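Local coordinates for HTH marR-type domain-containing protein (Streptococcus agalactiae serotype III, PDB 7DVR), which senses heme as the regulator PefR and, as a MarR-type helix-turn-helix protein, probably binds DNA to control transcription, at residues E16-R21 and H114-A119; E29-P34 and N76-I81; H41-P46 and Q101-F106. All coordinates share one frame; numbering follows the deposited sequence.

Contact 1. Residues E16-R21 and H114-A119. With HEM (protoporphyrin IX containing Fe), chain B.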
loop_
_atom_site.group_PDB
_atom_site.type_symbol
_atom_site.label_atom_id
_atom_site.label_comp_id
_atom_site.label_asym_id
_atom_site.label_seq_id
_atom_site.Cartn_x
_atom_site.Cartn_y
_atom_site.Cartn_z
ATOM N N GLU A 16 -4.495 6.233 -5.692
ATOM C CA GLU A 16 -4.396 7.639 -5.221
ATOM C C GLU A 16 -4.551 8.597 -6.414
ATOM O O GLU A 16 -5.292 9.576 -6.343
ATOM C CB GLU A 16 -3.033 7.845 -4.580
ATOM C CG GLU A 16 -2.927 9.129 -3.774
ATOM C CD GLU A 16 -1.614 9.272 -3.016
ATOM O OE1 GLU A 16 -0.585 8.728 -3.517
ATOM O OE2 GLU A 16 -1.613 9.963 -2.000
ATOM N N LYS A 17 -3.891 8.244 -7.504
ATOM C CA LYS A 17 -3.908 9.030 -8.780
ATOM C C LYS A 17 -5.328 9.066 -9.349
ATOM O O LYS A 17 -5.778 10.127 -9.800
ATOM C CB LYS A 17 -2.950 8.301 -9.731
ATOM C CG LYS A 17 -2.763 8.886 -11.126
ATOM C CD LYS A 17 -1.652 8.135 -11.928
ATOM C CE LYS A 17 -1.299 8.756 -13.272
ATOM N NZ LYS A 17 0.042 8.341 -13.776
ATOM N N TYR A 18 -6.005 7.930 -9.349
ATOM C CA TYR A 18 -7.381 7.770 -9.837
ATOM C C TYR A 18 -8.358 8.639 -9.057
ATOM O O TYR A 18 -9.163 9.379 -9.568
ATOM C CB TYR A 18 -7.753 6.297 -9.740
ATOM C CG TYR A 18 -9.094 5.985 -10.317
ATOM C CD1 TYR A 18 -9.280 6.033 -11.691
ATOM C CD2 TYR A 18 -10.158 5.592 -9.526
ATOM C CE1 TYR A 18 -10.505 5.752 -12.255
ATOM C CE2 TYR A 18 -11.393 5.328 -10.077
ATOM C CZ TYR A 18 -11.556 5.386 -11.446
ATOM O OH TYR A 18 -12.775 5.169 -11.965
ATOM N N LEU A 19 -8.260 8.541 -7.730
ATOM C CA LEU A 19 -9.153 9.289 -6.849
ATOM C C LEU A 19 -8.947 10.762 -6.985
ATOM O O LEU A 19 -9.906 11.488 -7.010
ATOM C CB LEU A 19 -8.738 8.789 -5.469
ATOM C CG LEU A 19 -9.497 9.249 -4.252
ATOM C CD1 LEU A 19 -11.003 9.224 -4.476
ATOM C CD2 LEU A 19 -9.060 8.315 -3.130
ATOM N N ASP A 20 -7.723 11.183 -7.103
ATOM C CA ASP A 20 -7.369 12.592 -7.309
ATOM C C ASP A 20 -7.933 13.105 -8.633
ATOM O O ASP A 20 -8.546 14.128 -8.619
ATOM C CB ASP A 20 -5.861 12.792 -7.269
ATOM C CG ASP A 20 -5.317 12.889 -5.837
ATOM O OD1 ASP A 20 -6.126 13.079 -4.898
ATOM O OD2 ASP A 20 -4.081 12.793 -5.670
ATOM N N ARG A 21 -7.740 12.369 -9.704
ATOM C CA ARG A 21 -8.299 12.752 -11.024
ATOM C C ARG A 21 -9.828 12.793 -11.010
ATOM O O ARG A 21 -10.346 13.812 -11.437
ATOM C CB ARG A 21 -7.749 11.839 -12.111
ATOM C CG ARG A 21 -6.248 12.018 -12.286
ATOM C CD ARG A 21 -5.671 11.285 -13.481
ATOM N NE ARG A 21 -6.000 12.026 -14.692
ATOM C CZ ARG A 21 -5.162 12.800 -15.383
ATOM N NH1 ARG A 21 -5.599 13.434 -16.458
ATOM N NH2 ARG A 21 -3.898 12.936 -15.013
ATOM N N HIS A 114 -17.881 4.567 -6.277
ATOM C CA HIS A 114 -18.181 3.167 -5.874
ATOM C C HIS A 114 -18.831 2.381 -7.018
ATOM O O HIS A 114 -18.268 1.321 -7.331
ATOM C CB HIS A 114 -18.965 3.144 -4.572
ATOM C CG HIS A 114 -18.135 3.525 -3.393
ATOM N ND1 HIS A 114 -17.912 4.858 -3.042
ATOM C CD2 HIS A 114 -17.439 2.771 -2.499
ATOM C CE1 HIS A 114 -17.162 4.880 -1.953
ATOM N NE2 HIS A 114 -16.848 3.644 -1.643
ATOM N N SER A 115 -19.884 2.881 -7.678
ATOM C CA SER A 115 -20.451 2.218 -8.897
ATOM C C SER A 115 -19.326 1.818 -9.854
ATOM O O SER A 115 -19.245 0.641 -10.250
ATOM C CB SER A 115 -21.457 3.061 -9.636
ATOM O OG SER A 115 -22.427 3.542 -8.760
ATOM N N THR A 116 -18.484 2.766 -10.243
ATOM C CA THR A 116 -17.351 2.517 -11.154
ATOM C C THR A 116 -16.362 1.506 -10.602
ATOM O O THR A 116 -15.948 0.597 -11.305
ATOM C CB THR A 116 -16.593 3.810 -11.445
ATOM O OG1 THR A 116 -17.542 4.824 -11.782
ATOM C CG2 THR A 116 -15.612 3.605 -12.570
ATOM N N MET A 117 -15.915 1.691 -9.372
ATOM C CA MET A 117 -14.857 0.832 -8.816
ATOM C C MET A 117 -15.353 -0.599 -8.582
ATOM O O MET A 117 -14.532 -1.584 -8.618
ATOM C CB MET A 117 -14.459 1.396 -7.458
ATOM C CG MET A 117 -13.521 2.571 -7.550
ATOM S SD MET A 117 -12.852 2.918 -5.911
ATOM C CE MET A 117 -14.322 3.396 -5.019
ATOM N N LEU A 118 -16.628 -0.704 -8.249
ATOM C CA LEU A 118 -17.123 -1.988 -7.718
ATOM C C LEU A 118 -17.899 -2.705 -8.808
ATOM O O LEU A 118 -18.493 -3.757 -8.506
ATOM C CB LEU A 118 -18.000 -1.794 -6.473
ATOM C CG LEU A 118 -17.330 -1.197 -5.240
ATOM C CD1 LEU A 118 -18.306 -1.092 -4.055
ATOM C CD2 LEU A 118 -16.116 -2.015 -4.855
ATOM N N ALA A 119 -17.870 -2.199 -10.033
ATOM C CA ALA A 119 -18.563 -2.872 -11.151
ATOM C C ALA A 119 -17.922 -4.240 -11.375
ATOM O O ALA A 119 -16.689 -4.339 -11.512
ATOM C CB ALA A 119 -18.547 -2.047 -12.399
HETATM C CHA HEM B . -18.342 1.903 1.273
HETATM C CHB HEM B . -16.267 6.130 1.749
HETATM C CHC HEM B . -13.111 4.822 -1.578
HETATM C CHD HEM B . -14.754 0.360 -1.420
HETATM C C1A HEM B . -18.048 3.168 1.624
HETATM C C2A HEM B . -18.828 3.904 2.508
HETATM C C3A HEM B . -18.238 5.093 2.641
HETATM C C4A HEM B . -17.097 5.081 1.866
HETATM C CMA HEM B . -18.733 6.217 3.502
HETATM C CAA HEM B . -20.104 3.479 3.193
HETATM C CBA HEM B . -21.328 3.873 2.346
HETATM C CGA HEM B . -22.634 3.457 3.001
HETATM O O1A HEM B . -22.822 3.694 4.216
HETATM O O2A HEM B . -23.538 2.884 2.342
HETATM C C1B HEM B . -15.238 6.099 0.847
HETATM C C2B HEM B . -14.476 7.244 0.611
HETATM C C3B HEM B . -13.584 6.898 -0.353
HETATM C C4B HEM B . -13.843 5.508 -0.662
HETATM C CMB HEM B . -14.644 8.563 1.317
HETATM C CAB HEM B . -12.505 7.668 -0.936
HETATM C CBB HEM B . -12.189 8.850 -0.463
HETATM C C1C HEM B . -13.246 3.484 -1.784
HETATM C C2C HEM B . -12.368 2.710 -2.503
HETATM C C3C HEM B . -12.834 1.425 -2.451
HETATM C C4C HEM B . -14.006 1.449 -1.700
HETATM C CMC HEM B . -11.148 3.242 -3.183
HETATM C CAC HEM B . -12.308 0.244 -3.112
HETATM C CBC HEM B . -11.426 0.347 -4.100
HETATM C C1D HEM B . -15.884 0.469 -0.661
HETATM C C2D HEM B . -16.749 -0.668 -0.482
HETATM C C3D HEM B . -17.759 -0.243 0.259
HETATM C C4D HEM B . -17.493 1.157 0.518
HETATM C CMD HEM B . -16.581 -2.057 -1.033
HETATM C CAD HEM B . -18.929 -1.070 0.719
HETATM C CBD HEM B . -20.256 -0.566 0.116
HETATM C CGD HEM B . -21.423 -1.342 0.690
HETATM O O1D HEM B . -21.658 -2.497 0.267
HETATM O O2D HEM B . -22.164 -0.842 1.575
HETATM N NA HEM B . -16.988 3.899 1.241
HETATM N NB HEM B . -14.830 5.115 0.070
HETATM N NC HEM B . -14.222 2.704 -1.323
HETATM N ND HEM B . -16.373 1.519 -0.061
HETATM FE FE HEM B . -15.642 3.207 -0.013
#

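Contact 2. Residues E29-P34 and N76-I81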
loop_
_atom_site.group_PDB
_atom_site.type_symbol
_atom_site.label_atom_id
_atom_site.label_comp_id
_atom_site.label_asym_id
_atom_site.label_seq_id
_atom_site.Cartn_x
_atom_site.Cartn_y
_atom_site.Cartn_z
ATOM N N GLU A 29 -12.466 18.370 -4.972
ATOM C CA GLU A 29 -11.090 18.327 -4.480
ATOM C C GLU A 29 -11.118 18.684 -2.977
ATOM O O GLU A 29 -12.045 19.341 -2.521
ATOM C CB GLU A 29 -10.231 19.308 -5.269
ATOM C CG GLU A 29 -8.746 19.069 -5.116
ATOM C CD GLU A 29 -7.844 20.089 -5.807
ATOM O OE1 GLU A 29 -8.335 20.899 -6.637
ATOM O OE2 GLU A 29 -6.634 20.061 -5.508
ATOM N N HIS A 30 -10.104 18.227 -2.267
ATOM C CA HIS A 30 -9.866 18.451 -0.815
ATOM C C HIS A 30 -10.983 17.845 0.023
ATOM O O HIS A 30 -10.919 17.998 1.235
ATOM C CB HIS A 30 -9.736 19.935 -0.435
ATOM C CG HIS A 30 -8.929 20.734 -1.394
ATOM N ND1 HIS A 30 -9.481 21.781 -2.101
ATOM C CD2 HIS A 30 -7.627 20.666 -1.755
ATOM C CE1 HIS A 30 -8.559 22.324 -2.871
ATOM N NE2 HIS A 30 -7.409 21.664 -2.670
ATOM N N LEU A 31 -11.979 17.207 -0.560
ATOM C CA LEU A 31 -13.038 16.643 0.278
ATOM C C LEU A 31 -12.845 15.150 0.479
ATOM O O LEU A 31 -13.600 14.576 1.305
ATOM C CB LEU A 31 -14.402 16.948 -0.302
ATOM C CG LEU A 31 -14.832 18.380 -0.073
ATOM C CD1 LEU A 31 -15.739 18.814 -1.184
ATOM C CD2 LEU A 31 -15.512 18.562 1.287
ATOM N N ALA A 32 -11.850 14.554 -0.153
ATOM C CA ALA A 32 -11.626 13.101 -0.049
ATOM C C ALA A 32 -11.386 12.688 1.394
ATOM O O ALA A 32 -11.824 11.603 1.698
ATOM C CB ALA A 32 -10.470 12.662 -0.892
ATOM N N GLY A 33 -10.747 13.495 2.245
ATOM C CA GLY A 33 -10.435 13.024 3.609
ATOM C C GLY A 33 -11.308 13.598 4.730
ATOM O O GLY A 33 -12.511 13.367 4.827
ATOM N N PRO A 34 -10.642 14.207 5.719
ATOM C CA PRO A 34 -11.278 14.872 6.855
ATOM C C PRO A 34 -12.202 16.066 6.563
ATOM O O PRO A 34 -13.117 16.303 7.330
ATOM C CB PRO A 34 -10.074 15.353 7.702
ATOM C CG PRO A 34 -8.848 15.146 6.822
ATOM C CD PRO A 34 -9.206 14.022 5.891
ATOM N N ASN A 76 -10.604 27.367 2.135
ATOM C CA ASN A 76 -11.371 26.845 0.985
ATOM C C ASN A 76 -12.800 27.404 0.825
ATOM O O ASN A 76 -13.403 27.072 -0.249
ATOM C CB ASN A 76 -11.415 25.328 1.061
ATOM C CG ASN A 76 -10.056 24.682 0.950
ATOM O OD1 ASN A 76 -9.826 23.645 1.553
ATOM N ND2 ASN A 76 -9.148 25.298 0.226
ATOM N N GLY A 77 -13.355 28.151 1.806
ATOM C CA GLY A 77 -14.710 28.720 1.699
ATOM C C GLY A 77 -15.805 27.702 1.945
ATOM O O GLY A 77 -16.951 28.005 1.639
ATOM N N PHE A 78 -15.502 26.558 2.576
ATOM C CA PHE A 78 -16.567 25.546 2.875
ATOM C C PHE A 78 -17.346 25.921 4.126
ATOM O O PHE A 78 -18.516 25.577 4.226
ATOM C CB PHE A 78 -16.001 24.146 3.085
ATOM C CG PHE A 78 -15.148 23.663 1.933
ATOM C CD1 PHE A 78 -15.299 24.240 0.695
ATOM C CD2 PHE A 78 -14.184 22.697 2.113
ATOM C CE1 PHE A 78 -14.510 23.847 -0.384
ATOM C CE2 PHE A 78 -13.412 22.269 1.027
ATOM C CZ PHE A 78 -13.578 22.851 -0.200
ATOM N N ILE A 79 -16.673 26.583 5.062
ATOM C CA ILE A 79 -17.287 26.909 6.374
ATOM C C ILE A 79 -16.974 28.334 6.780
ATOM O O ILE A 79 -16.001 28.854 6.273
ATOM C CB ILE A 79 -16.791 25.941 7.458
ATOM C CG1 ILE A 79 -15.288 26.108 7.684
ATOM C CG2 ILE A 79 -17.252 24.501 7.197
ATOM C CD1 ILE A 79 -14.753 25.251 8.875
ATOM N N ALA A 80 -17.739 28.895 7.733
ATOM C CA ALA A 80 -17.391 30.114 8.488
ATOM C C ALA A 80 -17.221 29.714 9.965
ATOM O O ALA A 80 -17.870 28.761 10.469
ATOM C CB ALA A 80 -18.484 31.134 8.364
ATOM N N ILE A 81 -16.240 30.318 10.609
ATOM C CA ILE A 81 -15.833 29.989 12.009
ATOM C C ILE A 81 -16.341 31.163 12.828
ATOM O O ILE A 81 -15.760 32.254 12.658
ATOM C CB ILE A 81 -14.306 29.882 12.224
ATOM C CG1 ILE A 81 -13.617 28.733 11.475
ATOM C CG2 ILE A 81 -14.003 29.829 13.728
ATOM C CD1 ILE A 81 -12.097 28.796 11.525
#

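Contact 3. Residues H41-P46 and Q101-F106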
loop_
_atom_site.group_PDB
_atom_site.type_symbol
_atom_site.label_atom_id
_atom_site.label_comp_id
_atom_site.label_asym_id
_atom_site.label_seq_id
_atom_site.Cartn_x
_atom_site.Cartn_y
_atom_site.Cartn_z
ATOM N N HIS A 41 -21.093 15.940 7.784
ATOM C CA HIS A 41 -21.662 15.956 9.156
ATOM C C HIS A 41 -22.502 17.219 9.351
ATOM O O HIS A 41 -23.724 17.088 9.685
ATOM C CB HIS A 41 -20.608 15.805 10.230
ATOM C CG HIS A 41 -21.213 15.404 11.546
ATOM N ND1 HIS A 41 -21.368 14.067 11.906
ATOM C CD2 HIS A 41 -21.729 16.129 12.564
ATOM C CE1 HIS A 41 -21.949 13.982 13.098
ATOM N NE2 HIS A 41 -22.172 15.237 13.544
ATOM N N LEU A 42 -21.912 18.387 9.112
ATOM C CA LEU A 42 -22.648 19.667 9.124
ATOM C C LEU A 42 -23.906 19.560 8.270
ATOM O O LEU A 42 -24.996 19.947 8.730
ATOM C CB LEU A 42 -21.743 20.824 8.682
ATOM C CG LEU A 42 -20.611 21.172 9.639
ATOM C CD1 LEU A 42 -19.570 22.133 9.091
ATOM C CD2 LEU A 42 -21.193 21.731 10.959
ATOM N N TYR A 43 -23.782 19.062 7.045
ATOM C CA TYR A 43 -24.891 19.141 6.065
ATOM C C TYR A 43 -26.042 18.265 6.550
ATOM O O TYR A 43 -27.226 18.644 6.387
ATOM C CB TYR A 43 -24.457 18.658 4.695
ATOM C CG TYR A 43 -25.473 18.953 3.606
ATOM C CD1 TYR A 43 -25.775 20.255 3.221
ATOM C CD2 TYR A 43 -26.169 17.927 2.992
ATOM C CE1 TYR A 43 -26.717 20.528 2.223
ATOM C CE2 TYR A 43 -27.096 18.179 1.983
ATOM C CZ TYR A 43 -27.382 19.479 1.601
ATOM O OH TYR A 43 -28.328 19.680 0.636
ATOM N N LYS A 44 -25.695 17.146 7.184
ATOM C CA LYS A 44 -26.714 16.107 7.479
ATOM C C LYS A 44 -27.338 16.336 8.854
ATOM O O LYS A 44 -28.328 15.676 9.169
ATOM C CB LYS A 44 -26.142 14.706 7.275
ATOM C CG LYS A 44 -25.975 14.325 5.800
ATOM C CD LYS A 44 -25.857 12.834 5.566
ATOM C CE LYS A 44 -24.441 12.292 5.648
ATOM N NZ LYS A 44 -24.165 11.275 4.605
ATOM N N HIS A 45 -26.799 17.247 9.647
ATOM C CA HIS A 45 -27.355 17.571 10.989
ATOM C C HIS A 45 -27.471 19.081 11.186
ATOM O O HIS A 45 -27.012 19.593 12.191
ATOM C CB HIS A 45 -26.480 16.912 12.071
ATOM C CG HIS A 45 -26.240 15.450 11.865
ATOM N ND1 HIS A 45 -27.282 14.535 11.852
ATOM C CD2 HIS A 45 -25.099 14.731 11.707
ATOM C CE1 HIS A 45 -26.794 13.322 11.683
ATOM N NE2 HIS A 45 -25.456 13.423 11.558
ATOM N N PRO A 46 -28.258 19.811 10.377
ATOM C CA PRO A 46 -28.359 21.274 10.481
ATOM C C PRO A 46 -29.065 21.787 11.757
ATOM O O PRO A 46 -28.779 22.918 12.147
ATOM C CB PRO A 46 -29.149 21.661 9.249
ATOM C CG PRO A 46 -30.008 20.431 8.959
ATOM C CD PRO A 46 -29.176 19.240 9.376
ATOM N N GLN A 101 -23.217 23.316 -1.587
ATOM C CA GLN A 101 -22.955 22.826 -2.977
ATOM C C GLN A 101 -21.914 21.684 -2.982
ATOM O O GLN A 101 -22.199 20.565 -3.584
ATOM C CB GLN A 101 -22.441 24.008 -3.812
ATOM C CG GLN A 101 -23.401 25.186 -3.833
ATOM C CD GLN A 101 -23.632 25.743 -5.210
ATOM O OE1 GLN A 101 -22.684 25.877 -5.989
ATOM N NE2 GLN A 101 -24.886 26.066 -5.511
ATOM N N LYS A 102 -20.726 21.929 -2.411
ATOM C CA LYS A 102 -19.681 20.919 -2.265
ATOM C C LYS A 102 -20.256 19.684 -1.629
ATOM O O LYS A 102 -19.841 18.630 -2.006
ATOM C CB LYS A 102 -18.518 21.397 -1.418
ATOM C CG LYS A 102 -17.686 22.455 -2.057
ATOM C CD LYS A 102 -17.026 21.960 -3.330
ATOM C CE LYS A 102 -16.042 22.972 -3.823
ATOM N NZ LYS A 102 -15.816 22.758 -5.272
ATOM N N ALA A 103 -21.072 19.794 -0.557
ATOM C CA ALA A 103 -21.653 18.608 0.096
ATOM C C ALA A 103 -22.517 17.781 -0.874
ATOM O O ALA A 103 -22.452 16.537 -0.829
ATOM C CB ALA A 103 -22.483 19.035 1.272
ATOM N N THR A 104 -23.393 18.404 -1.650
ATOM C CA THR A 104 -24.321 17.649 -2.519
ATOM C C THR A 104 -23.507 17.037 -3.696
ATOM O O THR A 104 -23.816 15.923 -4.146
ATOM C CB THR A 104 -25.444 18.584 -2.960
ATOM O OG1 THR A 104 -24.852 19.773 -3.511
ATOM C CG2 THR A 104 -26.373 18.924 -1.809
ATOM N N GLN A 105 -22.441 17.709 -4.081
ATOM C CA GLN A 105 -21.530 17.238 -5.155
ATOM C C GLN A 105 -20.753 16.040 -4.629
ATOM O O GLN A 105 -20.469 15.127 -5.361
ATOM C CB GLN A 105 -20.539 18.330 -5.580
ATOM C CG GLN A 105 -21.124 19.396 -6.489
ATOM C CD GLN A 105 -20.236 20.613 -6.646
ATOM O OE1 GLN A 105 -19.015 20.530 -6.595
ATOM N NE2 GLN A 105 -20.864 21.749 -6.931
ATOM N N PHE A 106 -20.382 16.048 -3.361
ATOM C CA PHE A 106 -19.504 14.999 -2.802
ATOM C C PHE A 106 -20.287 13.704 -2.715
ATOM O O PHE A 106 -19.719 12.627 -2.953
ATOM C CB PHE A 106 -18.991 15.364 -1.401
ATOM C CG PHE A 106 -17.887 14.460 -0.905
ATOM C CD1 PHE A 106 -16.674 14.363 -1.577
ATOM C CD2 PHE A 106 -18.031 13.749 0.283
ATOM C CE1 PHE A 106 -15.650 13.554 -1.097
ATOM C CE2 PHE A 106 -17.010 12.943 0.756
ATOM C CZ PHE A 106 -15.815 12.846 0.076
#

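Contact 1. Residues E16-R21 and H114-A119
Tyr-18 reaches from helix 4-25 toward Thr-116 and Met-117, near the end of helix 97-117. Just before it in the same helix, Glu-16 is turned to the second subunit, forming a salt bridge with Arg-9 of that chain and packing on its Leu-5. With CG anti to the backbone N (chi1 -175°), Tyr-18 points its ring at helix 97-117 and carries the phenol oxygen to the methyl branch of Thr-116, OH to CG2 3.3 Å. The two side chains meet at a slant. No polar partner for this buried OH is modelled, whereas Thr-116 OG1 turns to Lys-112 O and to the hydroxyl of Tyr-22. Further back along the ring, CE2 of Tyr-18 packs more loosely on Met-117 CG, at 4.3 Å.

One residue on, Leu-19 does not touch the second segment; both of its methyls lie against a vinyl group of the heme, CD2 at 4.1 Å from CAB. The same heme hangs from His-114, whose NE2 binds the iron at 2.1 Å. Its ND1 is hydrogen-bonded to the backbone O of Leu-110, which fixes the rotation of the imidazole and may make it a stronger donor to the metal. Met-117 is modelled in two conformers; in one of them its thioether end lies against a pyrrole of the macrocycle, a detail to be taken with caution. Leu-118, where the helix ends, adds its CD1 at 3.6 Å from the heme methyl CMD.

Met-1 of the second subunit supplies its terminal N as the other iron ligand, so the heme joins the two chains. Helix 4-25 packs against helix 97-117 here, Leu-19 also resting on Phe-109 and Leu-113.

Contact 2. Residues E29-P34 and N76-I81
Leu-31 and Phe-78 make the apolar part of this contact, the branch atom CD2 of the leucine standing 4.3 Å from CE2 at the outer end of the ring. The approach is slanting and not close. Phe-78 CZ also lies near the backbone O of Glu-29, while one face of the ring is covered from within its own segment: Asn-76 CB sits 3.5 Å above the plane, displaced toward the rim. Lys-102 of helix 97-117 packs on both Leu-31 and Phe-78, and Gln-35 adds to the cover of Phe-78.

The turns on which these side chains ride belong to the winged helix-turn-helix of the MarR family. Gly-77, with phi 77°, ends helix 63-75 in a Schellman motif, and the chain then runs through Phe-78 into strand 79-83, the first long strand of the wing. On the other side, residues 29-34 link helix 4-25 to helix 34-44, with Gly-33 at the N-cap; Ala-32 in this link borders the heme pocket.

Polar groups come near each other on the outer side without bonding. His-30 and Asn-76 pass obliquely, the imidazole and amide planes 8° apart, and ND1 of His-30 remains 4.1 Å from OD1 of Asn-76. That carbonyl oxygen instead accepts a hydrogen bond from NE2 of Gln-35, at the start of helix 34-44. The histidine ring is backed by its sequence neighbour, CG of Glu-29 lying 3.8 Å above the centre of one face of the His-30 ring.

Contact 3. Residues H41-P46 and Q101-F106
Tyr-43 buries more surface here than any other residue, laying one face of its ring against Ala-103 and the phenol end against Thr-104. The ring leaves helix 34-44 on the side of its own carbonyl carbon, a setting that directs it to helix 97-117. The methyl of Ala-103 settles over the inner part of the ring: CB is 4.2 Å from the centroid of the Tyr-43 ring and 25° off its normal, a CH-pi contact. Because the methyl is shifted toward the rim, its nearest ring atom is CG of Tyr-43, at 3.8 Å from Ala-103 CB.

Such a small residue lets the helices come close, the CA atoms of Tyr-43 and Ala-103 being 6.8 Å apart. This is where the winged helix-turn-helix part of the MarR fold, the presumed DNA-binding lobe, joins the long helix 97-117, which runs on from the wing to the heme-binding His-114 near its own C-terminal end; Leu-95 of the wing strand 91-95 also touches Tyr-43. Ala-103 in turn packs on Val-39 and Met-40, one turn earlier in helix 34-44.

Thr-104 meets the phenol end of the ring at a slant with its methyl, CG2 standing 3.2 Å from OH of Tyr-43. A chi1 of 52° tucks the hydroxyl back over its own helix and leaves the methyl to face the tyrosine. From there OG1 of Thr-104 donates to the backbone O of Gln-101 at 2.8 Å, tilted 30° from the carbonyl plane; it is hydrogen-bonded to Lys-100 O as well, and its one proton is probably shared between the two carbonyls. The same Gln-101 O accepts the regular helical bond from Gln-105 N.

In the fold
Contacts 1 and 3 both lie along helix 97-117, toward its two ends, with centres about 21 Å apart; each sets a tyrosine against a threonine methyl. Contact 1 alone includes a metal ligand, and it borders the second subunit, whereas no other chain touches contact 3. Contact 2 packs directly on contact 3, their centres about 11 Å apart: the backbone O of Leu-31 lies against the Phe-106 ring, and Ile-79 meets Leu-42. None is wholly buried. Contact 2 grades from the buried Leu-31 and Phe-78 to a more open polar side at His-30 and Asn-76, contact 3 has one buried residue in Ala-103, and contact 1 has one in Met-117, beside the heme.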